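Local atomic coordinates of adenosine kinase, putative (Trypanosoma brucei, PDB entry 3OTX), a protein that probably transfers a phosphate from ATP to adenosine, giving AMP in purine salvage, as a magnesium-dependent kinase of the PfkB carbohydrate kinase family. Residues D240-I245 and V263-D268. The protein carries 1 engineered substitution. Numbering follows the deposited sequence. Where two conformers were deposited one is given.
Sequences DCVEEI and VVFTRD. With AP5 (bis(adenosine)-5'-pentaphosphate), chain C.
The phosphate oxygen O2A of AP5 is gripped twice, by T266 and D268: T266 OG1 donates to it at 2.8 Å, and the backbone N of D268 reaches the same O2A at 3.0 Å with an N-H...O angle of 160°. Threonine suits this place because it is small and carries a hydroxyl, which chi1 at 60° sets between the backbone N and the carbonyl carbon, facing O2A. T266 and D268 also bind ADP. Along the same strand, F265 turns toward helix 242-251. V242 CG1 comes obliquely, 3.6 Å from F265 CD2 and equally close to F265 CB, while V242 O lies at the ring edge, in its plane. CG1 lies anti to the backbone N (chi1 179°), which directs this branch at the phenylalanine. I245 adds CG2 at 3.8 Å from F265 CE2, and V263 CG1 lies over one ring face, offset toward the rim. Branched aliphatics and a flat ring fill this buried interface without needing polar partners. R267 runs past V242, NH1 lying 4.2 Å from V242 CB, while its NE makes a hydrogen bond to S271 O. C241 stands at the N-cap position. Helix 242-251 thus packs on the large sheet of this ribokinase-like fold, where strand 262-267 runs between parallel strand 220-224 and antiparallel strand 270-276, with V242 also touching V273 of the latter.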
ATOM      1  N   ASP A 240      19.904  12.826   4.884  1.00 30.35           N
ATOM      2  CA  ASP A 240      19.521  11.407   4.780  1.00 27.49           C
ATOM      3  C   ASP A 240      19.150  10.831   6.147  1.00 27.87           C
ATOM      4  O   ASP A 240      19.040   9.607   6.314  1.00 28.75           O
ATOM      5  CB  ASP A 240      20.626  10.569   4.107  1.00 28.62           C
ATOM      6  CG  ASP A 240      21.850  10.365   5.000  1.00 31.81           C
ATOM      7  OD1 ASP A 240      21.942  11.022   6.056  1.00 30.93           O
ATOM      8  OD2 ASP A 240      22.721   9.547   4.641  1.00 36.08           O
ATOM      9  N   CYS A 241      18.963  11.711   7.122  1.00 26.43           N
ATOM     10  CA  CYS A 241      18.575  11.323   8.460  0.50 24.47           C
ATOM     11  C   CYS A 241      17.062  11.138   8.535  1.00 24.08           C
ATOM     12  O   CYS A 241      16.322  12.111   8.440  1.00 23.61           O
ATOM     13  CB  CYS A 241      19.043  12.410   9.431  0.50 26.47           C
ATOM     14  SG  CYS A 241      18.621  12.111  11.122  0.50 31.98           S
ATOM     15  N   VAL A 242      16.618   9.894   8.705  1.00 24.06           N
ATOM     16  CA  VAL A 242      15.198   9.584   8.661  1.00 23.75           C
ATOM     17  C   VAL A 242      14.397  10.328   9.721  1.00 22.50           C
ATOM     18  O   VAL A 242      13.271  10.779   9.451  1.00 22.05           O
ATOM     19  CB  VAL A 242      14.973   8.051   8.740  1.00 23.10           C
ATOM     20  CG1 VAL A 242      13.496   7.704   8.726  1.00 23.83           C
ATOM     21  CG2 VAL A 242      15.719   7.364   7.579  1.00 26.92           C
ATOM     22  N   GLU A 243      14.966  10.474  10.917  1.00 22.52           N
ATOM     23  CA  GLU A 243      14.302  11.245  11.962  1.00 22.49           C
ATOM     24  C   GLU A 243      14.103  12.692  11.498  1.00 21.66           C
ATOM     25  O   GLU A 243      13.022  13.239  11.662  1.00 24.54           O
ATOM     26  CB  GLU A 243      15.072  11.196  13.283  1.00 25.49           C
ATOM     27  CG  GLU A 243      14.886   9.852  13.980  1.00 29.84           C
ATOM     28  CD  GLU A 243      15.484   9.835  15.380  1.00 40.15           C
ATOM     29  OE1 GLU A 243      15.470  10.879  16.069  1.00 43.99           O
ATOM     30  OE2 GLU A 243      15.968   8.762  15.785  1.00 42.34           O
ATOM     31  N   GLU A 244      15.128  13.283  10.902  1.00 21.03           N
ATOM     32  CA  GLU A 244      15.046  14.689  10.447  1.00 23.10           C
ATOM     33  C   GLU A 244      14.055  14.824   9.289  1.00 23.41           C
ATOM     34  O   GLU A 244      13.261  15.755   9.248  1.00 22.72           O
ATOM     35  CB  GLU A 244      16.442  15.229  10.071  1.00 23.68           C
ATOM     36  CG  GLU A 244      16.467  16.666   9.551  1.00 26.50           C
ATOM     37  CD  GLU A 244      15.954  17.682  10.570  1.00 30.62           C
ATOM     38  OE1 GLU A 244      15.881  17.362  11.778  1.00 28.94           O
ATOM     39  OE2 GLU A 244      15.598  18.794  10.136  1.00 27.10           O
ATOM     40  N   ILE A 245      14.074  13.867   8.364  1.00 19.54           N
ATOM     41  CA  ILE A 245      13.103  13.871   7.259  1.00 20.39           C
ATOM     42  C   ILE A 245      11.679  13.828   7.798  1.00 22.36           C
ATOM     43  O   ILE A 245      10.807  14.580   7.337  1.00 21.89           O
ATOM     44  CB  ILE A 245      13.393  12.730   6.247  1.00 17.72           C
ATOM     45  CG1 ILE A 245      14.805  12.902   5.674  1.00 22.40           C
ATOM     46  CG2 ILE A 245      12.370  12.724   5.101  1.00 16.18           C
ATOM     47  CD1 ILE A 245      15.344  11.664   4.928  1.00 21.54           C
ATOM     48  N   VAL A 263       3.888  11.304  10.691  1.00 16.05           N
ATOM     49  CA  VAL A 263       4.749  10.697   9.697  1.00 18.07           C
ATOM     50  C   VAL A 263       5.325   9.420  10.302  1.00 17.43           C
ATOM     51  O   VAL A 263       5.808   9.427  11.440  1.00 17.68           O
ATOM     52  CB  VAL A 263       5.850  11.676   9.242  1.00 17.08           C
ATOM     53  CG1 VAL A 263       6.750  11.075   8.192  1.00 21.10           C
ATOM     54  CG2 VAL A 263       5.227  12.991   8.670  1.00 18.96           C
ATOM     55  N   VAL A 264       5.267   8.325   9.543  1.00 14.83           N
ATOM     56  CA  VAL A 264       5.727   7.019  10.022  1.00 13.50           C
ATOM     57  C   VAL A 264       6.659   6.442   8.967  1.00 14.51           C
ATOM     58  O   VAL A 264       6.213   6.173   7.854  1.00 16.24           O
ATOM     59  CB  VAL A 264       4.532   6.048  10.162  1.00 16.01           C
ATOM     60  CG1 VAL A 264       5.000   4.667  10.668  1.00 17.40           C
ATOM     61  CG2 VAL A 264       3.454   6.618  11.099  1.00 17.05           C
ATOM     62  N   PHE A 265       7.928   6.233   9.301  1.00 13.03           N
ATOM     63  CA  PHE A 265       8.905   5.669   8.359  1.00 14.19           C
ATOM     64  C   PHE A 265       9.482   4.392   8.960  1.00 13.55           C
ATOM     65  O   PHE A 265      10.144   4.424  10.012  1.00 15.28           O
ATOM     66  CB  PHE A 265      10.079   6.634   8.094  1.00 15.62           C
ATOM     67  CG  PHE A 265       9.715   7.882   7.353  1.00 17.17           C
ATOM     68  CD1 PHE A 265       8.731   7.868   6.366  1.00 15.42           C
ATOM     69  CD2 PHE A 265      10.413   9.075   7.618  1.00 17.52           C
ATOM     70  CE1 PHE A 265       8.426   9.035   5.651  1.00 16.02           C
ATOM     71  CE2 PHE A 265      10.113  10.242   6.907  1.00 19.33           C
ATOM     72  CZ  PHE A 265       9.110  10.203   5.935  1.00 16.03           C
ATOM     73  N   THR A 266       9.230   3.279   8.285  1.00 13.82           N
ATOM     74  CA  THR A 266       9.734   1.989   8.723  1.00 12.69           C
ATOM     75  C   THR A 266      11.165   1.792   8.235  1.00 16.14           C
ATOM     76  O   THR A 266      11.587   2.375   7.219  1.00 16.13           O
ATOM     77  CB  THR A 266       8.849   0.818   8.253  1.00 15.38           C
ATOM     78  OG1 THR A 266       8.804   0.804   6.817  1.00 13.68           O
ATOM     79  CG2 THR A 266       7.420   0.973   8.770  1.00 16.46           C
ATOM     80  N   ARG A 267      11.899   0.951   8.979  1.00 16.20           N
ATOM     81  CA  ARG A 267      13.320   0.783   8.744  1.00 15.89           C
ATOM     82  C   ARG A 267      13.772  -0.671   8.805  1.00 14.93           C
ATOM     83  O   ARG A 267      14.867  -0.952   9.263  1.00 15.53           O
ATOM     84  CB  ARG A 267      14.150   1.672   9.690  1.00 16.00           C
ATOM     85  CG  ARG A 267      13.885   3.184   9.443  1.00 15.14           C
ATOM     86  CD  ARG A 267      15.014   3.991  10.030  1.00 16.42           C
ATOM     87  NE  ARG A 267      14.993   3.842  11.474  1.00 17.83           N
ATOM     88  CZ  ARG A 267      15.669   4.640  12.291  1.00 25.74           C
ATOM     89  NH1 ARG A 267      16.430   5.611  11.788  1.00 26.96           N
ATOM     90  NH2 ARG A 267      15.595   4.468  13.605  1.00 28.24           N
ATOM     91  N   ASP A 268      12.959  -1.563   8.242  1.00 13.44           N
ATOM     92  CA  ASP A 268      13.148  -3.041   8.351  1.00 14.18           C
ATOM     93  C   ASP A 268      13.478  -3.519   9.781  1.00 14.71           C
ATOM     94  O   ASP A 268      12.593  -3.415  10.649  1.00 16.23           O
ATOM     95  CB  ASP A 268      14.098  -3.648   7.278  1.00 18.51           C
ATOM     96  CG  ASP A 268      15.444  -2.964   7.208  1.00 16.62           C
ATOM     97  OD1 ASP A 268      16.388  -3.408   7.887  1.00 16.13           O
ATOM     98  OD2 ASP A 268      15.536  -1.949   6.479  1.00 22.18           O
TER
HETATM   99  PA  AP5 C 346      10.308  -2.521   5.821  1.00 14.08           P
HETATM  100  O1A AP5 C 346      11.446  -3.347   5.231  1.00 14.78           O
HETATM  101  O2A AP5 C 346      10.725  -1.144   6.299  1.00 15.80           O
HETATM  102  O3A AP5 C 346       9.085  -2.294   4.798  1.00 14.22           O
HETATM  103  PB  AP5 C 346       9.188  -2.033   3.209  1.00 14.59           P
HETATM  104  O1B AP5 C 346      10.546  -1.566   2.786  1.00 15.34           O
HETATM  105  O2B AP5 C 346       8.022  -1.180   2.847  1.00 16.02           O
HETATM  106  O3B AP5 C 346       8.959  -3.529   2.711  1.00 15.66           O
HETATM  107  PG  AP5 C 346       9.269  -4.283   1.343  1.00 20.12           P
HETATM  108  O1G AP5 C 346       9.400  -5.738   1.675  1.00 28.34           O
HETATM  109  O2G AP5 C 346      10.535  -3.840   0.645  1.00 21.35           O
HETATM  110  O3G AP5 C 346       7.933  -4.031   0.595  1.00 19.99           O
HETATM  111  PD  AP5 C 346       7.457  -4.482  -0.883  1.00 19.89           P
HETATM  112  O1D AP5 C 346       8.496  -5.279  -1.650  1.00 21.05           O
HETATM  113  O2D AP5 C 346       6.901  -3.234  -1.510  1.00 20.75           O
HETATM  114  O3D AP5 C 346       6.294  -5.530  -0.510  1.00 16.42           O
HETATM  115  PE  AP5 C 346       4.750  -5.168  -0.213  1.00 18.91           P
HETATM  116  O1E AP5 C 346       4.675  -3.901   0.592  1.00 20.09           O
HETATM  117  O2E AP5 C 346       4.050  -6.406   0.343  1.00 21.15           O
HETATM  118  O5F AP5 C 346       9.615  -3.408   6.964  1.00 13.22           O
HETATM  119  C5F AP5 C 346       8.405  -2.980   7.588  1.00 13.47           C
HETATM  120  C4F AP5 C 346       8.292  -3.645   8.939  1.00 11.80           C
HETATM  121  O4F AP5 C 346       8.407  -5.068   8.795  1.00 15.07           O
HETATM  122  C3F AP5 C 346       9.416  -3.305   9.914  1.00 14.08           C
HETATM  123  O3F AP5 C 346       9.095  -2.132  10.620  1.00 15.69           O
HETATM  124  C2F AP5 C 346       9.525  -4.540  10.761  1.00 17.57           C
HETATM  125  O2F AP5 C 346       8.532  -4.525  11.755  1.00 17.61           O
HETATM  126  C1F AP5 C 346       9.173  -5.656   9.773  1.00 14.42           C
HETATM  127  N9A AP5 C 346      10.362  -6.256   9.104  1.00 15.43           N
HETATM  128  C8A AP5 C 346      10.740  -6.097   7.767  1.00 13.65           C
HETATM  129  N7A AP5 C 346      11.868  -6.832   7.567  1.00 16.39           N
HETATM  130  C5A AP5 C 346      12.195  -7.454   8.725  1.00 16.49           C
HETATM  131  C6A AP5 C 346      13.191  -8.335   9.082  1.00 22.18           C
HETATM  132  N6A AP5 C 346      14.046  -8.835   8.186  1.00 26.43           N
HETATM  133  N1A AP5 C 346      13.230  -8.804  10.373  1.00 25.29           N
HETATM  134  C2A AP5 C 346      12.283  -8.437  11.317  1.00 25.08           C
HETATM  135  N3A AP5 C 346      11.284  -7.564  10.942  1.00 18.78           N
HETATM  136  C4A AP5 C 346      11.226  -7.103   9.677  1.00 17.69           C
HETATM  137  O5J AP5 C 346       4.152  -4.830  -1.685  1.00 19.13           O
HETATM  138  C5J AP5 C 346       4.146  -5.832  -2.687  1.00 17.96           C
HETATM  139  C4J AP5 C 346       2.907  -5.542  -3.517  1.00 11.65           C
HETATM  140  O4J AP5 C 346       3.095  -4.359  -4.312  1.00 15.56           O
HETATM  141  C3J AP5 C 346       2.601  -6.617  -4.565  1.00 12.83           C
HETATM  142  O3J AP5 C 346       1.495  -7.384  -4.087  1.00 14.33           O
HETATM  143  C2J AP5 C 346       2.291  -5.835  -5.852  1.00 14.02           C
HETATM  144  O2J AP5 C 346       1.107  -6.267  -6.511  1.00 14.13           O
HETATM  145  C1J AP5 C 346       2.132  -4.427  -5.333  1.00 14.74           C
HETATM  146  N9B AP5 C 346       2.368  -3.394  -6.352  1.00 10.32           N
HETATM  147  C8B AP5 C 346       3.524  -3.239  -7.068  1.00 11.93           C
HETATM  148  N7B AP5 C 346       3.320  -2.208  -7.928  1.00 14.87           N
HETATM  149  C5B AP5 C 346       2.052  -1.720  -7.750  1.00  9.35           C
HETATM  150  C6B AP5 C 346       1.337  -0.677  -8.351  1.00 10.20           C
HETATM  151  N6B AP5 C 346       1.803   0.055  -9.376  1.00 11.62           N
HETATM  152  N1B AP5 C 346       0.050  -0.507  -7.922  1.00 11.27           N
HETATM  153  C2B AP5 C 346      -0.526  -1.210  -6.890  1.00 11.88           C
HETATM  154  N3B AP5 C 346       0.162  -2.267  -6.329  1.00 11.58           N
HETATM  155  C4B AP5 C 346       1.448  -2.476  -6.744  1.00  9.40           C